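Local structure of putative HTH-type transcriptional regulator ybaQ (2EBY) at residues Pro8-Asp13 with Ile45-Lys50; Glu54-Leu59 with Phe69-Gln74. The protein probably binds DNA through a helix-turn-helix domain of the Cro/C1 type and is a putative transcriptional regulator. One frame throughout, in Å; residues are numbered along the deposited sequence.

Contact 1 (8-13 with 45-50) is partly buried and joins the N-terminal end of helix 11-20 to the turn that follows helix 38-45, whereas contact 2 (54-59 with 69-74) is a buried pairing of helices 53-63 and 67-83. Their chemistry follows from this: in contact 1 two backbones come close, with capping at one helix start and a Schellman motif at the other helix end; in contact 2 the meeting is apolar, around the W70 indole. The centres lie about 11 Å apart and the two meet directly, since P11 packs on L73 and Q74, and R49 packs on M55. Contact 2 also packs against the second subunit, which does not touch the segments of contact 1.

Contact 1: Pro8-Asp13 with Ile45-Lys50; sequences PTTPGD and INNNRK. With SO4 (sulfate ion), chain C.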
# COMPACT_ATOMS: atom_id res chain seq x y z
N PRO A 8 -1.43 -12.92 9.57
CA PRO A 8 -0.87 -13.48 8.34
C PRO A 8 0.65 -13.51 8.37
O PRO A 8 1.28 -12.79 9.14
CB PRO A 8 -1.39 -12.54 7.28
CG PRO A 8 -1.28 -11.21 7.98
CD PRO A 8 -1.77 -11.50 9.39
N THR A 9 1.22 -14.35 7.51
CA THR A 9 2.66 -14.44 7.44
C THR A 9 3.17 -13.19 6.72
O THR A 9 2.70 -12.84 5.63
CB THR A 9 3.11 -15.69 6.66
OG1 THR A 9 2.58 -15.64 5.33
CG2 THR A 9 2.61 -16.95 7.36
N THR A 10 4.12 -12.51 7.35
CA THR A 10 4.69 -11.30 6.79
C THR A 10 5.51 -11.69 5.57
O THR A 10 5.85 -12.86 5.39
CB THR A 10 5.61 -10.63 7.81
OG1 THR A 10 6.78 -11.43 7.99
CG2 THR A 10 4.90 -10.48 9.15
N PRO A 11 5.83 -10.72 4.70
CA PRO A 11 6.63 -11.05 3.52
C PRO A 11 8.01 -11.51 4.00
O PRO A 11 8.66 -12.33 3.36
CB PRO A 11 6.70 -9.73 2.77
CG PRO A 11 5.45 -9.04 3.17
CD PRO A 11 5.35 -9.33 4.63
N GLY A 12 8.43 -10.97 5.15
CA GLY A 12 9.71 -11.32 5.73
C GLY A 12 9.78 -12.80 6.09
O GLY A 12 10.79 -13.45 5.85
N ASP A 13 8.70 -13.33 6.67
CA ASP A 13 8.67 -14.74 7.04
C ASP A 13 8.72 -15.62 5.79
O ASP A 13 9.42 -16.63 5.76
CB ASP A 13 7.42 -15.07 7.86
CG ASP A 13 7.45 -14.44 9.24
OD1 ASP A 13 8.55 -14.16 9.76
OD2 ASP A 13 6.36 -14.25 9.82
N ILE A 45 12.77 -8.47 6.75
CA ILE A 45 12.55 -9.74 7.42
C ILE A 45 11.95 -9.61 8.81
O ILE A 45 11.11 -10.42 9.20
CB ILE A 45 13.88 -10.52 7.53
CG1 ILE A 45 14.32 -10.96 6.14
CG2 ILE A 45 13.73 -11.70 8.46
CD1 ILE A 45 15.54 -11.84 6.14
N ASN A 46 12.36 -8.59 9.55
CA ASN A 46 11.84 -8.39 10.90
C ASN A 46 10.63 -7.49 10.98
O ASN A 46 10.15 -7.19 12.07
CB ASN A 46 12.94 -7.87 11.80
CG ASN A 46 14.08 -8.84 11.94
OD1 ASN A 46 15.22 -8.54 11.62
ND2 ASN A 46 13.76 -10.05 12.41
N ASN A 47 10.14 -7.06 9.82
CA ASN A 47 8.95 -6.22 9.73
C ASN A 47 9.08 -4.84 10.38
O ASN A 47 8.12 -4.31 10.93
CB ASN A 47 7.75 -6.98 10.32
CG ASN A 47 6.42 -6.39 9.88
OD1 ASN A 47 6.28 -5.93 8.74
ND2 ASN A 47 5.43 -6.42 10.77
N ASN A 48 10.27 -4.24 10.30
CA ASN A 48 10.49 -2.91 10.85
C ASN A 48 10.36 -1.90 9.72
O ASN A 48 10.34 -0.69 9.94
CB ASN A 48 11.89 -2.81 11.47
CG ASN A 48 12.01 -3.60 12.76
OD1 ASN A 48 11.43 -3.23 13.78
ND2 ASN A 48 12.73 -4.71 12.71
N ARG A 49 10.25 -2.44 8.51
CA ARG A 49 10.12 -1.65 7.30
C ARG A 49 9.08 -2.38 6.46
O ARG A 49 9.20 -3.59 6.24
CB ARG A 49 11.46 -1.61 6.56
CG ARG A 49 11.53 -0.68 5.36
CD ARG A 49 12.51 -1.23 4.31
NE ARG A 49 11.90 -2.30 3.52
CZ ARG A 49 11.81 -2.29 2.19
NH1 ARG A 49 12.31 -1.28 1.49
NH2 ARG A 49 11.19 -3.28 1.57
N LYS A 50 8.08 -1.67 5.98
CA LYS A 50 7.06 -2.31 5.16
C LYS A 50 7.73 -2.69 3.83
O LYS A 50 8.69 -2.05 3.42
CB LYS A 50 5.92 -1.34 4.88
CG LYS A 50 6.29 -0.26 3.87
CD LYS A 50 5.13 0.68 3.56
CE LYS A 50 5.52 1.64 2.44
NZ LYS A 50 4.43 2.59 2.07
S SO4 C . 5.66 2.59 -1.67
O1 SO4 C . 5.41 2.90 -3.11
O2 SO4 C . 5.76 1.11 -1.51
O3 SO4 C . 6.98 3.16 -1.20
O4 SO4 C . 4.51 3.15 -0.85
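G12 and I45 meet backbone to backbone, their CA atoms 3.7 Å apart, and this close approach carries much of the contact. The absence of a side chain matters here: a beta carbon built on G12 would point at the other segment and stand only 2.5 Å from I45 O, too near for any carbon. The side chain of I45 runs past the peptide, CG2 coming 4.3 Å from G12 O, and goes on to touch L15, L16 and L20 of helix 11-20.

T10 works beside this pair. Its CB points toward 45-50 and splits the side chain into two branches with different tasks. With chi1 at 70°, T10 OG1 stands between the backbone N and the carbonyl carbon, turned back over the first turn of helix 11-20, where it accepts from D13 N at 3.0 Å with an N-H...O angle of 154°. T10 is therefore the N-cap; the accompanying bond from D13 N to T10 O is weak. The other branch, T10 CG2, ends 4.4 Å from N47 ND2, a loose touch of methyl and amide.

I45 lies in the last turn of helix 38-45, the second helix of the predicted helix-turn-helix element, so helix 11-20 begins against the C-terminal part of that helix. N47 leaves helical geometry with a positive phi of 64°, and two bonds back into the last turn make a Schellman motif.

Beyond this turn the chain reaches K50, whose side chain is extended past CG and carries its ammonium to a sulfate ion, probably from the crystallisation liquor. K50 NZ donates to sulfate O4 at 3.0 Å, while K50 CE lies 3.8 Å from the same oxygen; T53 N, at the start of helix 53-63, is hydrogen-bonded to this ion as well.

Contact 2: Glu54-Leu59 with Phe69-Gln74; sequences EMAFRL and FWLNLQ
Helices 53-63 and 67-83 pack as the last two of the five helices in this Cro/C1-type domain, their local axes 9.3 Å apart and crossing at 136°, nearer antiparallel than parallel. W70 contributes the largest share of the buried surface. Its chi1 of -63° sets CG anti to the carbonyl carbon, and the indole offers one face to L59: L59 CB lies 3.7 Å from the centroid of the five-membered ring of W70 and 14° off its normal, a CH-pi contact, while L59 CD1 continues over the six-membered part, 3.9 Å from W70 CD2. On the opposite face F69 CE2 sits 3.5 Å above the plane of the W70 ring. One turn earlier on helix 53-63, A56 CB meets L71 CD2 at 3.7 Å and W70 CB at 4.3 Å.

Replacing W70 by an alanine would probably open a gap between L59 and F69 and leave T65 OG1 without its weak hydrogen bond from the indole NE1.

The helices around extend the packing: L59 also touches L34 of helix 27-34, F69 and L73 reach I14 of helix 11-20, and L71 packs on L79 of the second subunit, whose E91 forms a salt bridge with R58.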
# COMPACT_ATOMS: atom_id res chain seq x y z
N GLU A 54 9.09 -0.77 -4.78
CA GLU A 54 10.40 -0.97 -5.40
C GLU A 54 11.05 -2.25 -4.90
O GLU A 54 11.58 -3.03 -5.70
CB GLU A 54 11.33 0.22 -5.10
CG GLU A 54 12.66 0.14 -5.85
CD GLU A 54 13.59 1.32 -5.56
OE1 GLU A 54 13.10 2.46 -5.51
OE2 GLU A 54 14.81 1.10 -5.38
N MET A 55 11.03 -2.49 -3.60
CA MET A 55 11.63 -3.71 -3.08
C MET A 55 10.93 -4.92 -3.68
O MET A 55 11.57 -5.94 -3.92
CB MET A 55 11.54 -3.80 -1.55
CG MET A 55 12.09 -5.12 -0.96
SD MET A 55 13.88 -5.43 -1.19
CE MET A 55 14.52 -4.33 0.06
N ALA A 56 9.62 -4.81 -3.89
CA ALA A 56 8.84 -5.90 -4.47
C ALA A 56 9.34 -6.21 -5.87
O ALA A 56 9.42 -7.37 -6.26
CB ALA A 56 7.36 -5.53 -4.52
N PHE A 57 9.69 -5.17 -6.63
CA PHE A 57 10.23 -5.36 -7.98
C PHE A 57 11.57 -6.10 -7.92
O PHE A 57 11.85 -6.96 -8.75
CB PHE A 57 10.47 -4.01 -8.67
CG PHE A 57 9.29 -3.48 -9.44
CD1 PHE A 57 8.13 -3.06 -8.78
CD2 PHE A 57 9.36 -3.35 -10.83
CE1 PHE A 57 7.07 -2.53 -9.50
CE2 PHE A 57 8.30 -2.82 -11.55
CZ PHE A 57 7.14 -2.40 -10.89
N ARG A 58 12.41 -5.74 -6.94
CA ARG A 58 13.72 -6.37 -6.80
C ARG A 58 13.59 -7.85 -6.45
O ARG A 58 14.27 -8.70 -7.01
CB ARG A 58 14.54 -5.65 -5.73
CG ARG A 58 14.97 -4.23 -6.08
CD ARG A 58 15.56 -3.57 -4.85
NE ARG A 58 15.88 -2.16 -5.06
CZ ARG A 58 16.94 -1.73 -5.72
NH1 ARG A 58 17.80 -2.60 -6.24
NH2 ARG A 58 17.16 -0.43 -5.86
N LEU A 59 12.69 -8.14 -5.51
CA LEU A 59 12.45 -9.51 -5.09
C LEU A 59 11.88 -10.33 -6.25
O LEU A 59 12.27 -11.48 -6.46
CB LEU A 59 11.50 -9.52 -3.89
CG LEU A 59 12.08 -8.94 -2.60
CD1 LEU A 59 10.96 -8.78 -1.56
CD2 LEU A 59 13.18 -9.86 -2.08
N PHE A 69 2.98 -11.00 -6.03
CA PHE A 69 3.15 -12.12 -5.12
C PHE A 69 3.65 -11.53 -3.79
O PHE A 69 3.16 -11.87 -2.72
CB PHE A 69 4.19 -13.10 -5.67
CG PHE A 69 4.72 -14.06 -4.64
CD1 PHE A 69 4.01 -15.21 -4.31
CD2 PHE A 69 5.93 -13.81 -3.99
CE1 PHE A 69 4.48 -16.10 -3.34
CE2 PHE A 69 6.41 -14.69 -3.02
CZ PHE A 69 5.69 -15.84 -2.70
N TRP A 70 4.62 -10.62 -3.88
CA TRP A 70 5.15 -9.99 -2.68
C TRP A 70 4.23 -8.92 -2.11
O TRP A 70 3.99 -8.88 -0.91
CB TRP A 70 6.54 -9.40 -2.94
CG TRP A 70 7.55 -10.44 -3.31
CD1 TRP A 70 7.98 -10.75 -4.57
CD2 TRP A 70 8.18 -11.38 -2.43
NE1 TRP A 70 8.83 -11.83 -4.53
CE2 TRP A 70 8.98 -12.24 -3.22
CE3 TRP A 70 8.16 -11.58 -1.04
CZ2 TRP A 70 9.74 -13.27 -2.68
CZ3 TRP A 70 8.92 -12.62 -0.49
CH2 TRP A 70 9.69 -13.45 -1.32
N LEU A 71 3.69 -8.05 -2.97
CA LEU A 71 2.83 -6.98 -2.49
C LEU A 71 1.57 -7.49 -1.81
O LEU A 71 1.07 -6.85 -0.88
CB LEU A 71 2.46 -6.01 -3.62
CG LEU A 71 3.62 -5.13 -4.15
CD1 LEU A 71 3.10 -4.22 -5.27
CD2 LEU A 71 4.22 -4.31 -3.01
N ASN A 72 1.05 -8.64 -2.25
CA ASN A 72 -0.16 -9.19 -1.64
C ASN A 72 0.09 -9.59 -0.19
O ASN A 72 -0.79 -9.43 0.66
CB ASN A 72 -0.70 -10.39 -2.44
CG ASN A 72 -1.21 -9.99 -3.82
OD1 ASN A 72 -1.65 -8.85 -4.02
ND2 ASN A 72 -1.15 -10.92 -4.77
N LEU A 73 1.29 -10.09 0.09
CA LEU A 73 1.66 -10.49 1.45
C LEU A 73 1.69 -9.27 2.36
O LEU A 73 1.20 -9.32 3.49
CB LEU A 73 3.03 -11.17 1.44
CG LEU A 73 3.11 -12.52 0.71
CD1 LEU A 73 4.56 -12.95 0.61
CD2 LEU A 73 2.29 -13.58 1.43
N GLN A 74 2.27 -8.17 1.88
CA GLN A 74 2.32 -6.96 2.69
C GLN A 74 0.91 -6.40 2.87
O GLN A 74 0.58 -5.84 3.91
CB GLN A 74 3.22 -5.90 2.04
CG GLN A 74 3.33 -4.61 2.85
CD GLN A 74 3.96 -4.82 4.21
OE1 GLN A 74 5.05 -5.38 4.31
NE2 GLN A 74 3.29 -4.38 5.26